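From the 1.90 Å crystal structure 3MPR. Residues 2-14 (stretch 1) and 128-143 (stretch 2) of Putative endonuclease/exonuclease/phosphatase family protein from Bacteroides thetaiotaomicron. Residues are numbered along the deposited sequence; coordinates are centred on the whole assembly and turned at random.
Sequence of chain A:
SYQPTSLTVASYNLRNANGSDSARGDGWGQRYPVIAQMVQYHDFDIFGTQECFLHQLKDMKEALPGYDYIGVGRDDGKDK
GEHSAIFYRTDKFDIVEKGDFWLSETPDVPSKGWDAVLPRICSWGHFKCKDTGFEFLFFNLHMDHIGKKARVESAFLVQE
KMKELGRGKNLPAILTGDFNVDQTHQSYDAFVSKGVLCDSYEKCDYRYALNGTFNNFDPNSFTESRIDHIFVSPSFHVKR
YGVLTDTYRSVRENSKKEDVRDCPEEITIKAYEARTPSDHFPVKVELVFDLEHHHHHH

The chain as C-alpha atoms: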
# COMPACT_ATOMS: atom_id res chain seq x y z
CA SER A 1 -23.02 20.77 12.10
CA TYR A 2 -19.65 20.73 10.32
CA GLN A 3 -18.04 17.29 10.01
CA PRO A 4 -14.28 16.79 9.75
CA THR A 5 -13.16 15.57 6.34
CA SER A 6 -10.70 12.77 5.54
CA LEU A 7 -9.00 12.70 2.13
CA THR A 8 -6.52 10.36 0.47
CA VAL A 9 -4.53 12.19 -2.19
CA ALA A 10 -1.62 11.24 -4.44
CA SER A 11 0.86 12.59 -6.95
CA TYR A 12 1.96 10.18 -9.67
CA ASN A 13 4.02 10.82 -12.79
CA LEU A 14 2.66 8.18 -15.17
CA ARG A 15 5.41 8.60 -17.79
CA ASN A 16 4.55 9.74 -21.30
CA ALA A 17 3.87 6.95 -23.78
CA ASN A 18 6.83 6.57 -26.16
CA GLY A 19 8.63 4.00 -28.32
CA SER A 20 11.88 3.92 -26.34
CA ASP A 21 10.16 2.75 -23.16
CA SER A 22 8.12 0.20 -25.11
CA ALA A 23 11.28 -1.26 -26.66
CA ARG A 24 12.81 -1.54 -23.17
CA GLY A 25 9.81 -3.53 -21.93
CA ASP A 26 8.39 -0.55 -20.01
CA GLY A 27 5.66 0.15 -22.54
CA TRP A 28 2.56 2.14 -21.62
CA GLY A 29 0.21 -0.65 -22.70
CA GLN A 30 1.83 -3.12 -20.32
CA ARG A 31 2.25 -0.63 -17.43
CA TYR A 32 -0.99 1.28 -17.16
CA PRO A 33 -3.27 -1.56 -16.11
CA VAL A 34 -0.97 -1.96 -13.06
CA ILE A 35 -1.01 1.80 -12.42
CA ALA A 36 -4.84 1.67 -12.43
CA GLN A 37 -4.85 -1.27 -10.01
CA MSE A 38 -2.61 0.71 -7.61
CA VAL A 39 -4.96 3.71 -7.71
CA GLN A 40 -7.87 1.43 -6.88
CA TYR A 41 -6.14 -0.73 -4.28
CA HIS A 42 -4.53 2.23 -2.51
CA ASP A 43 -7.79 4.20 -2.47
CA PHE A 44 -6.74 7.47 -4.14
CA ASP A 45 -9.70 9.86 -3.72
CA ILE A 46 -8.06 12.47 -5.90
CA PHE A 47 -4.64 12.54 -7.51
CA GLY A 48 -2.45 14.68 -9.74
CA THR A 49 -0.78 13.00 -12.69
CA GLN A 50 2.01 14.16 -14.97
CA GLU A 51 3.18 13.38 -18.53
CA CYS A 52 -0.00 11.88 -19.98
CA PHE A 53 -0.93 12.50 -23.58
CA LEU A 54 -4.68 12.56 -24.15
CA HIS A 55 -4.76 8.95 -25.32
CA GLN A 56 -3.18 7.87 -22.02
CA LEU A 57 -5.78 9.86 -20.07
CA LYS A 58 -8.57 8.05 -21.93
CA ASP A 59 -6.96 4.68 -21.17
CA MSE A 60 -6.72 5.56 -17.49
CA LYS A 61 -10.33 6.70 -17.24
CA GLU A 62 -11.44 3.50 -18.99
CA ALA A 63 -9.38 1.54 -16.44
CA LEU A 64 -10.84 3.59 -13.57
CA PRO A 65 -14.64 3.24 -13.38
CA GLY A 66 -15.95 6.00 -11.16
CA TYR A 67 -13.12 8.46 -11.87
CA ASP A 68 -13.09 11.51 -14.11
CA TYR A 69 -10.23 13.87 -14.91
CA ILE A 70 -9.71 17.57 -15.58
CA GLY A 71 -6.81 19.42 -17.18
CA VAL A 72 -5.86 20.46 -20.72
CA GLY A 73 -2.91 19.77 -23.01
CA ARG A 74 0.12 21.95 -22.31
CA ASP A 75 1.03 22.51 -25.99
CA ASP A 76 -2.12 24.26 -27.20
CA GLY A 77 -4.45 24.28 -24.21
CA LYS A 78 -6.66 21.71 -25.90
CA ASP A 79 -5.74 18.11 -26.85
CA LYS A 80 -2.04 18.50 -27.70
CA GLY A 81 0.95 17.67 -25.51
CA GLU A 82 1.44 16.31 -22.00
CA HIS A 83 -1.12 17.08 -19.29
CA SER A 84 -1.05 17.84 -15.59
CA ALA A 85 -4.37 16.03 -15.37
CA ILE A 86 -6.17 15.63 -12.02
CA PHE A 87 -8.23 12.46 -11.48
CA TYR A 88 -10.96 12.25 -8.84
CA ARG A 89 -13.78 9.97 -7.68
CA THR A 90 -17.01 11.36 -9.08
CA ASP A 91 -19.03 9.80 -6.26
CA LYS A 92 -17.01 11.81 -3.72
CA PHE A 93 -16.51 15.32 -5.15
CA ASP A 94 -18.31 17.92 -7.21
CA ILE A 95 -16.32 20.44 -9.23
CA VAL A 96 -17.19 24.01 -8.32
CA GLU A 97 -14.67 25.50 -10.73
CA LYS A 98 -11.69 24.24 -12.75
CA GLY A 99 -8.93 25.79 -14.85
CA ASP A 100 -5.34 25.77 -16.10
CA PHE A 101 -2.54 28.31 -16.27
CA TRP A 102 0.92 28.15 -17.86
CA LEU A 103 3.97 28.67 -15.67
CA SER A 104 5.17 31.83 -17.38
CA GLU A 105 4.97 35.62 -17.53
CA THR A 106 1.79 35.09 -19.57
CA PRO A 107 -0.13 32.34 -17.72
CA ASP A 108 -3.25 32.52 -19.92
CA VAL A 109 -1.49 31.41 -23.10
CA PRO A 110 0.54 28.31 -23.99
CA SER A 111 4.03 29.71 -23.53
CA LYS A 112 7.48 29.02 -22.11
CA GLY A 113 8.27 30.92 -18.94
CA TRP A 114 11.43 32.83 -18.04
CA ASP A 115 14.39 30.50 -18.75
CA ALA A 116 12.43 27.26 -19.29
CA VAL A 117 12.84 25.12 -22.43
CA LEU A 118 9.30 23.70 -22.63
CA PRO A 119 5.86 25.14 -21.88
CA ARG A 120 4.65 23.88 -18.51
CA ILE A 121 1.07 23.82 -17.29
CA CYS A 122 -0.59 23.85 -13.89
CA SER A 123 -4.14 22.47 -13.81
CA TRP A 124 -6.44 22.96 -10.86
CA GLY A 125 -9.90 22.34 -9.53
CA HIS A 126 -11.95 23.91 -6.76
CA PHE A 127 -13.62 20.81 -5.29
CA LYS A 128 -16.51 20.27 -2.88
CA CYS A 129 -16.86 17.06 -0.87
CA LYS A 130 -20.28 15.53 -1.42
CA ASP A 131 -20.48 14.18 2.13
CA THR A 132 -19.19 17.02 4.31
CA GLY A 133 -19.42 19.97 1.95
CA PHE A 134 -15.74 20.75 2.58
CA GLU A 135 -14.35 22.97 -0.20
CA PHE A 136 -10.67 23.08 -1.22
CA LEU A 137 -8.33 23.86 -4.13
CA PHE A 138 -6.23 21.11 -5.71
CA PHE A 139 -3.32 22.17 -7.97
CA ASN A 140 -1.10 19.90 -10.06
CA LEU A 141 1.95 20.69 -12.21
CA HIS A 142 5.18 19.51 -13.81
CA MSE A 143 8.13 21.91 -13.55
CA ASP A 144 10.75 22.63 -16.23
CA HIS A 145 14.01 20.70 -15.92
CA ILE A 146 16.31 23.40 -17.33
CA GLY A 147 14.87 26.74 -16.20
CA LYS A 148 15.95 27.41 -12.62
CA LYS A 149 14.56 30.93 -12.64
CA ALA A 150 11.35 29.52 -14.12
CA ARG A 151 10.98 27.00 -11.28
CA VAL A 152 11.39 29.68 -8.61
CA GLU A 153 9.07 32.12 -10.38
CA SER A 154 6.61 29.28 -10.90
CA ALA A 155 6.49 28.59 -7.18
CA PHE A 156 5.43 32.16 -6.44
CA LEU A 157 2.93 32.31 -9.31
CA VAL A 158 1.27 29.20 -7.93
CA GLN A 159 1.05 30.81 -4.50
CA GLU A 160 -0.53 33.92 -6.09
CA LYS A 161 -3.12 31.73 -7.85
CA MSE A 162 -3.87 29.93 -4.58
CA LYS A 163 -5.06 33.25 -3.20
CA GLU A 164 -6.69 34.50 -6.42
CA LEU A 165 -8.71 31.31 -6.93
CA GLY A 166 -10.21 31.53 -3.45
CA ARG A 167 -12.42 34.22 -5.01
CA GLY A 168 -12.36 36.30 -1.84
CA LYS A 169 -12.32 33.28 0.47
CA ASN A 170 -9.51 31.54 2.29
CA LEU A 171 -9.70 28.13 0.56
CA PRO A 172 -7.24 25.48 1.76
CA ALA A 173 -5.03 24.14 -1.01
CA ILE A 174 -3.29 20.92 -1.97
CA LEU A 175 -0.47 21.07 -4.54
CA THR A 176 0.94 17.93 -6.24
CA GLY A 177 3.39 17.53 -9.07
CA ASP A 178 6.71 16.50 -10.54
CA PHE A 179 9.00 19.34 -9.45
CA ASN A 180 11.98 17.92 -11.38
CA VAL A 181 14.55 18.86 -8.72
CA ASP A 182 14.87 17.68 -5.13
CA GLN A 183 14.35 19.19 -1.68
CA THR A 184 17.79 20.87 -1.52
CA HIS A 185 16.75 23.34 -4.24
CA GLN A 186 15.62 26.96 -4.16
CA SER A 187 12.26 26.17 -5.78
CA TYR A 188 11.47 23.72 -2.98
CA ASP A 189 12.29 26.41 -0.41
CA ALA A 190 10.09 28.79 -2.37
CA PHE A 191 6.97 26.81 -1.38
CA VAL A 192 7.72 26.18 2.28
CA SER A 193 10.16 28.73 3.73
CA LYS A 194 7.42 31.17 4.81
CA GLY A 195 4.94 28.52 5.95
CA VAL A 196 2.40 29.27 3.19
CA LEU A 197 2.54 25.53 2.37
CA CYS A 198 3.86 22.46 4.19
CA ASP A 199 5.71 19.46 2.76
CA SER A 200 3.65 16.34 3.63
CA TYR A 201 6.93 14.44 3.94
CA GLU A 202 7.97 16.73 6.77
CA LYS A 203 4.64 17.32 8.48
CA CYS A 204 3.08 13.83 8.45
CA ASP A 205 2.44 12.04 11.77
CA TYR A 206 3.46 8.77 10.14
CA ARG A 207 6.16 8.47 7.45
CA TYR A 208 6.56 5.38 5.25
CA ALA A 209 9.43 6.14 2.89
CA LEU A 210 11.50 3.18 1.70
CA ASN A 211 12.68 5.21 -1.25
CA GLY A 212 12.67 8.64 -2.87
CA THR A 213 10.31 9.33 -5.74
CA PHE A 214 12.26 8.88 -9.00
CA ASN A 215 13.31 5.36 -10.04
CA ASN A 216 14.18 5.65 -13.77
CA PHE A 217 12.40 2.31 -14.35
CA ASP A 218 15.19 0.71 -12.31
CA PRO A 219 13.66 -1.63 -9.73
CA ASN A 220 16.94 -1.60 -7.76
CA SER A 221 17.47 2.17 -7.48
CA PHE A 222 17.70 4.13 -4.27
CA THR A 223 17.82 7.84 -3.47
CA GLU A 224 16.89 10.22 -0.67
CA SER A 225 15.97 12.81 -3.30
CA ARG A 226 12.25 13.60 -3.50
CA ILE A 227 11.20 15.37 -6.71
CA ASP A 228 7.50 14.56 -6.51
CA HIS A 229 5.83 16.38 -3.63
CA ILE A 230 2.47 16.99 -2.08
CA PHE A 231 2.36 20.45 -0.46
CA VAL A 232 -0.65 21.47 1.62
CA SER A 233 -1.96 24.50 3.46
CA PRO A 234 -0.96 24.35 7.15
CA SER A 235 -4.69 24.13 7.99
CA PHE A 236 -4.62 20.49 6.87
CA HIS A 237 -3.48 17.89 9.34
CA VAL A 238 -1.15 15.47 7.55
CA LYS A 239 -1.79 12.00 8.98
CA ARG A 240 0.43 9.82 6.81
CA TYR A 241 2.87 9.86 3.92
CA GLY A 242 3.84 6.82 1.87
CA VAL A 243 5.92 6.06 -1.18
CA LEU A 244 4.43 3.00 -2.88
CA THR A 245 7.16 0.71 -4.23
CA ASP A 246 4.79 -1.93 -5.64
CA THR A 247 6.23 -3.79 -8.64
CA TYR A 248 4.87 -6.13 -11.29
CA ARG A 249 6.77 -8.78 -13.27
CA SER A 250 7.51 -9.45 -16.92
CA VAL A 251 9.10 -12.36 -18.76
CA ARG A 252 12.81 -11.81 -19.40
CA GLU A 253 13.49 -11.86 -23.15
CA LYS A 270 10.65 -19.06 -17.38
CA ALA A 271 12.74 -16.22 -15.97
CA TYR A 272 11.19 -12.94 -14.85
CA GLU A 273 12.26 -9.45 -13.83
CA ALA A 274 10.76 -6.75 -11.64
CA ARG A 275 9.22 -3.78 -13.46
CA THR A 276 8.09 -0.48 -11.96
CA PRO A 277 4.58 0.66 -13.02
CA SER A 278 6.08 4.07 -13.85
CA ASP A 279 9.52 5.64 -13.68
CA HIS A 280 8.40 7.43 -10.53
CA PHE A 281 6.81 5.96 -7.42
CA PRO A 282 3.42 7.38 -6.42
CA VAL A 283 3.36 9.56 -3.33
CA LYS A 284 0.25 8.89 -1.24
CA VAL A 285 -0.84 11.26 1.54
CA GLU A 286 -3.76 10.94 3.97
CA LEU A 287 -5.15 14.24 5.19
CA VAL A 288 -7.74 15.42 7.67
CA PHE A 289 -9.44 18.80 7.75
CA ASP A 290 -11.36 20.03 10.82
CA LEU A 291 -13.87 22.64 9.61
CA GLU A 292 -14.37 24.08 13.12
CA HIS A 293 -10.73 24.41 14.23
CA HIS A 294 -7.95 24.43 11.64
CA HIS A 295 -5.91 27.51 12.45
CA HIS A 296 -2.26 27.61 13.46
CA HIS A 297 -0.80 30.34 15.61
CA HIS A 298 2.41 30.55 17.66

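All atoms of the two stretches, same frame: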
# COMPACT_ATOMS: atom_id res chain seq x y z
N TYR A 2 -20.73 20.83 11.30
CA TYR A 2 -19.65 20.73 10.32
C TYR A 2 -18.72 19.55 10.62
O TYR A 2 -17.95 19.59 11.59
CB TYR A 2 -18.86 22.04 10.26
CG TYR A 2 -19.66 23.21 9.75
CD1 TYR A 2 -19.69 23.52 8.40
CD2 TYR A 2 -20.41 24.01 10.62
CE1 TYR A 2 -20.42 24.60 7.92
CE2 TYR A 2 -21.15 25.10 10.16
CZ TYR A 2 -21.15 25.38 8.80
OH TYR A 2 -21.88 26.45 8.31
N GLN A 3 -18.81 18.52 9.80
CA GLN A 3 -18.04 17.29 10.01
C GLN A 3 -16.60 17.43 9.53
O GLN A 3 -16.34 18.08 8.51
CB GLN A 3 -18.71 16.12 9.28
CG GLN A 3 -20.15 15.90 9.70
CD GLN A 3 -20.29 15.76 11.20
OE1 GLN A 3 -19.48 15.10 11.85
NE2 GLN A 3 -21.31 16.39 11.76
N PRO A 4 -15.66 16.79 10.25
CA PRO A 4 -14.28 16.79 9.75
C PRO A 4 -14.21 15.97 8.47
O PRO A 4 -15.06 15.10 8.25
CB PRO A 4 -13.48 16.08 10.86
CG PRO A 4 -14.52 15.47 11.80
CD PRO A 4 -15.89 15.71 11.23
N THR A 5 -13.23 16.24 7.63
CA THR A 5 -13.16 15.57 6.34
C THR A 5 -11.85 14.80 6.25
O THR A 5 -10.80 15.33 6.60
CB THR A 5 -13.25 16.58 5.19
OG1 THR A 5 -14.51 17.26 5.26
CG2 THR A 5 -13.14 15.87 3.84
N SER A 6 -11.92 13.54 5.83
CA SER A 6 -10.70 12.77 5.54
C SER A 6 -10.52 12.58 4.04
O SER A 6 -11.48 12.22 3.34
CB SER A 6 -10.75 11.41 6.24
OG SER A 6 -10.67 11.60 7.63
N LEU A 7 -9.31 12.83 3.55
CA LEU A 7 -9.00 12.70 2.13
C LEU A 7 -7.74 11.86 1.91
O LEU A 7 -6.76 12.04 2.61
CB LEU A 7 -8.72 14.08 1.53
CG LEU A 7 -9.84 15.10 1.45
CD1 LEU A 7 -9.28 16.42 0.94
CD2 LEU A 7 -10.95 14.60 0.55
N THR A 8 -7.76 10.99 0.91
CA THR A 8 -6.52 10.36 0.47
C THR A 8 -6.14 10.95 -0.88
O THR A 8 -6.90 10.84 -1.83
CB THR A 8 -6.68 8.85 0.33
OG1 THR A 8 -6.95 8.30 1.61
CG2 THR A 8 -5.40 8.23 -0.23
N VAL A 9 -4.97 11.57 -0.95
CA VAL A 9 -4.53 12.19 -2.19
C VAL A 9 -3.21 11.58 -2.62
O VAL A 9 -2.55 10.90 -1.83
CB VAL A 9 -4.40 13.72 -2.05
CG1 VAL A 9 -5.73 14.33 -1.56
CG2 VAL A 9 -3.25 14.09 -1.10
N ALA A 10 -2.86 11.77 -3.89
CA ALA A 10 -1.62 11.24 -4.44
C ALA A 10 -1.08 12.14 -5.55
O ALA A 10 -1.81 12.95 -6.13
CB ALA A 10 -1.82 9.83 -4.96
N SER A 11 0.21 11.98 -5.81
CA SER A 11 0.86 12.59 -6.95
C SER A 11 1.58 11.45 -7.66
O SER A 11 2.30 10.67 -7.03
CB SER A 11 1.87 13.64 -6.48
OG SER A 11 2.49 14.28 -7.60
N TYR A 12 1.38 11.33 -8.96
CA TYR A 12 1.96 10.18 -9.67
C TYR A 12 2.30 10.57 -11.09
O TYR A 12 1.40 10.84 -11.90
CB TYR A 12 0.95 9.05 -9.70
CG TYR A 12 1.51 7.65 -9.93
CD1 TYR A 12 2.86 7.44 -10.12
CD2 TYR A 12 0.66 6.55 -9.93
CE1 TYR A 12 3.37 6.15 -10.32
CE2 TYR A 12 1.16 5.26 -10.13
CZ TYR A 12 2.50 5.07 -10.33
OH TYR A 12 2.99 3.79 -10.52
N ASN A 13 3.59 10.60 -11.41
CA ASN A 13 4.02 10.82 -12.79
C ASN A 13 3.92 9.50 -13.55
O ASN A 13 4.65 8.55 -13.26
CB ASN A 13 5.46 11.34 -12.81
CG ASN A 13 5.97 11.58 -14.21
OD1 ASN A 13 5.60 10.88 -15.15
ND2 ASN A 13 6.83 12.58 -14.37
N LEU A 14 3.01 9.44 -14.52
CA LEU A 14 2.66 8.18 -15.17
C LEU A 14 3.57 7.84 -16.35
O LEU A 14 3.46 6.76 -16.95
CB LEU A 14 1.18 8.19 -15.59
CG LEU A 14 0.16 8.48 -14.48
CD1 LEU A 14 -1.24 8.07 -14.92
CD2 LEU A 14 0.54 7.77 -13.19
N LYS A 128 -15.63 20.30 -4.04
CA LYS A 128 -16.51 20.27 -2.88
C LYS A 128 -16.85 18.81 -2.54
O LYS A 128 -17.35 18.07 -3.38
CB LYS A 128 -17.80 21.04 -3.17
CG LYS A 128 -18.76 21.11 -1.98
CD LYS A 128 -19.94 22.02 -2.29
CE LYS A 128 -20.77 22.29 -1.05
NZ LYS A 128 -21.99 23.08 -1.37
N CYS A 129 -16.58 18.42 -1.30
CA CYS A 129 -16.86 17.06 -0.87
C CYS A 129 -18.36 16.86 -0.77
O CYS A 129 -19.07 17.64 -0.12
CB CYS A 129 -16.17 16.78 0.47
SG CYS A 129 -14.38 17.00 0.39
N LYS A 130 -18.85 15.81 -1.41
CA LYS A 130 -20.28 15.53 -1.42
C LYS A 130 -20.82 15.17 -0.03
O LYS A 130 -21.96 15.49 0.30
CB LYS A 130 -20.61 14.41 -2.41
CG LYS A 130 -20.49 14.85 -3.86
CD LYS A 130 -20.92 13.74 -4.82
CE LYS A 130 -21.08 14.28 -6.23
NZ LYS A 130 -21.47 13.23 -7.22
N ASP A 131 -20.00 14.53 0.80
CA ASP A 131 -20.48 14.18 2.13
C ASP A 131 -20.46 15.36 3.11
O ASP A 131 -21.49 15.69 3.69
CB ASP A 131 -19.77 12.95 2.72
CG ASP A 131 -18.26 13.05 2.67
OD1 ASP A 131 -17.72 14.11 2.27
OD2 ASP A 131 -17.59 12.06 3.03
N THR A 132 -19.32 16.01 3.26
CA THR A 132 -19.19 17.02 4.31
C THR A 132 -19.39 18.44 3.82
O THR A 132 -19.56 19.36 4.62
CB THR A 132 -17.80 16.96 4.99
OG1 THR A 132 -16.79 17.32 4.03
CG2 THR A 132 -17.53 15.57 5.53
N GLY A 133 -19.34 18.63 2.51
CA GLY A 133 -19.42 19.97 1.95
C GLY A 133 -18.11 20.73 1.97
O GLY A 133 -18.03 21.88 1.50
N PHE A 134 -17.06 20.11 2.50
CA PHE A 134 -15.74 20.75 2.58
C PHE A 134 -15.27 21.19 1.19
O PHE A 134 -15.26 20.38 0.25
CB PHE A 134 -14.72 19.78 3.21
CG PHE A 134 -13.29 20.28 3.17
CD1 PHE A 134 -12.96 21.53 3.68
CD2 PHE A 134 -12.28 19.48 2.66
CE1 PHE A 134 -11.66 21.99 3.64
CE2 PHE A 134 -10.97 19.94 2.65
CZ PHE A 134 -10.66 21.18 3.14
N GLU A 135 -14.88 22.45 1.06
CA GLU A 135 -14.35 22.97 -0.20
C GLU A 135 -12.84 23.24 -0.12
O GLU A 135 -12.35 23.73 0.89
CB GLU A 135 -15.09 24.25 -0.60
CG GLU A 135 -16.56 24.00 -0.91
CD GLU A 135 -17.28 25.25 -1.39
OE1 GLU A 135 -16.69 26.02 -2.17
OE2 GLU A 135 -18.44 25.45 -0.98
N PHE A 136 -12.13 22.92 -1.19
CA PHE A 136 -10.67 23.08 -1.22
C PHE A 136 -10.18 23.24 -2.66
O PHE A 136 -10.90 22.89 -3.60
CB PHE A 136 -9.96 21.89 -0.55
CG PHE A 136 -10.21 20.56 -1.24
CD1 PHE A 136 -9.28 20.04 -2.14
CD2 PHE A 136 -11.36 19.84 -0.97
CE1 PHE A 136 -9.52 18.81 -2.77
CE2 PHE A 136 -11.60 18.63 -1.59
CZ PHE A 136 -10.68 18.11 -2.50
N LEU A 137 -8.98 23.78 -2.82
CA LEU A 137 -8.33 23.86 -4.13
C LEU A 137 -7.32 22.73 -4.24
O LEU A 137 -6.63 22.41 -3.28
CB LEU A 137 -7.60 25.19 -4.29
CG LEU A 137 -8.50 26.43 -4.30
CD1 LEU A 137 -7.65 27.72 -4.19
CD2 LEU A 137 -9.34 26.42 -5.58
N PHE A 138 -7.23 22.14 -5.43
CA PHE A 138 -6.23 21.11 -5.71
C PHE A 138 -5.48 21.54 -6.97
O PHE A 138 -6.09 21.68 -8.02
CB PHE A 138 -6.93 19.78 -5.95
CG PHE A 138 -6.03 18.58 -5.92
CD1 PHE A 138 -5.20 18.28 -6.99
CD2 PHE A 138 -6.05 17.70 -4.84
CE1 PHE A 138 -4.38 17.16 -6.97
CE2 PHE A 138 -5.23 16.58 -4.82
CZ PHE A 138 -4.39 16.31 -5.87
N PHE A 139 -4.16 21.75 -6.85
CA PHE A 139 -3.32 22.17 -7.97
C PHE A 139 -2.38 21.04 -8.34
O PHE A 139 -1.94 20.32 -7.45
CB PHE A 139 -2.45 23.36 -7.57
CG PHE A 139 -3.21 24.63 -7.32
CD1 PHE A 139 -3.80 24.87 -6.10
CD2 PHE A 139 -3.29 25.59 -8.31
CE1 PHE A 139 -4.49 26.06 -5.88
CE2 PHE A 139 -3.97 26.78 -8.09
CZ PHE A 139 -4.57 27.01 -6.88
N ASN A 140 -2.02 20.94 -9.61
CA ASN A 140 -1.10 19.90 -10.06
C ASN A 140 -0.24 20.44 -11.21
O ASN A 140 -0.74 21.13 -12.08
CB ASN A 140 -1.91 18.68 -10.50
CG ASN A 140 -1.05 17.55 -11.01
OD1 ASN A 140 -0.06 17.17 -10.38
ND2 ASN A 140 -1.43 17.00 -12.16
N LEU A 141 1.06 20.13 -11.19
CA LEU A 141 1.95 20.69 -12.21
C LEU A 141 3.15 19.79 -12.47
O LEU A 141 3.37 18.79 -11.79
CB LEU A 141 2.43 22.10 -11.81
CG LEU A 141 3.19 22.29 -10.48
CD1 LEU A 141 4.63 21.77 -10.57
CD2 LEU A 141 3.21 23.75 -10.09
N HIS A 142 3.94 20.18 -13.47
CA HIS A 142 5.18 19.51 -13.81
C HIS A 142 6.14 20.61 -14.21
O HIS A 142 5.94 21.27 -15.23
CB HIS A 142 4.95 18.54 -14.98
CG HIS A 142 6.15 17.72 -15.33
ND1 HIS A 142 6.10 16.68 -16.23
CD2 HIS A 142 7.43 17.78 -14.89
CE1 HIS A 142 7.31 16.14 -16.33
NE2 HIS A 142 8.13 16.79 -15.53
N MSE A 143 7.17 20.81 -13.39
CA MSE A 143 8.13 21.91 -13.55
C MSE A 143 9.11 21.68 -14.71
O MSE A 143 9.29 20.56 -15.18
CB MSE A 143 8.92 22.07 -12.26
CG MSE A 143 8.13 22.51 -11.05
SE MSE A 143 7.66 24.40 -11.26
CE MSE A 143 7.77 24.95 -9.40
O HOH W 1 -17.76 20.37 7.13
O HOH W 2 -20.51 18.80 7.47

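This is a side-chain contact between two nearly parallel strands that are too far apart to share backbone hydrogen bonds: an apolar row of aliphatic and aromatic groups, closed at one end by a threonine pair and two waters. The axes of strand 5-13 and strand 135-142 approach no closer than 9.4 Å, and their N-to-C directions differ by 16°. The CA atoms of Val9 and Phe138 are 9.7 Å apart, so side chains must fill the space between. Alternation along the first strand supplies them: the CA-to-CB bonds of Thr5, Leu7 and Val9 point toward the other stretch, whereas those of Ser6 and Ala10 point away. Phe134, Phe136 and Phe138 answer with the same two-residue spacing.

Leu7 is the centre of the apolar row. Its CD1 lies 4.2 Å from the centroid of the Phe136 ring and 17° off the ring normal, which places the methyl over the face in a CH-pi contact. The same CD1 meets Phe134 differently, 4.3 Å from CE2 and at the ring edge, near its plane. The other methyl, Leu7 CD2, is 4.2 Å from Cys129 SG, so the two branches reach different neighbours. Farther along, Val9 CG1 packs 4.0 Å from CE2 of Phe138, again at the ring edge, and the Ala10 carbonyl O lies near the same ring's plane, 4.2 Å from CZ.

The polar end is built around Thr5 and Thr132. Thr132 OG1 donates a hydrogen bond to Thr5 OG1 at 2.6 Å, and it also accepts one from the backbone N of Phe134 at 3.2 Å, with an N-H...acceptor angle of 160°. One hydroxyl thus ties the turn of its own stretch to the facing strand. That turn is further held by backbone bonds from Gly133 N to Cys129 O and from Cys129 N to Phe134 O, both 2.8 Å. Thr5 also uses its methyl, with CG2 3.8 Å from Cys129 SG.

Beyond the threonine pair the backbones draw closer, with the CA atoms of Gln3 and Thr132 5.8 Å apart. Thr132 CG2 lies 3.7 Å from Pro4 O and 4.0 Å from Gln3 CB. Water fills in for direct backbone bonding here: one molecule lies 3.0 Å from Gln3 O and 3.2 Å from Thr132 O, while a second accepts from Gln3 N at 2.9 Å and lies 3.1 Å from Thr132 O.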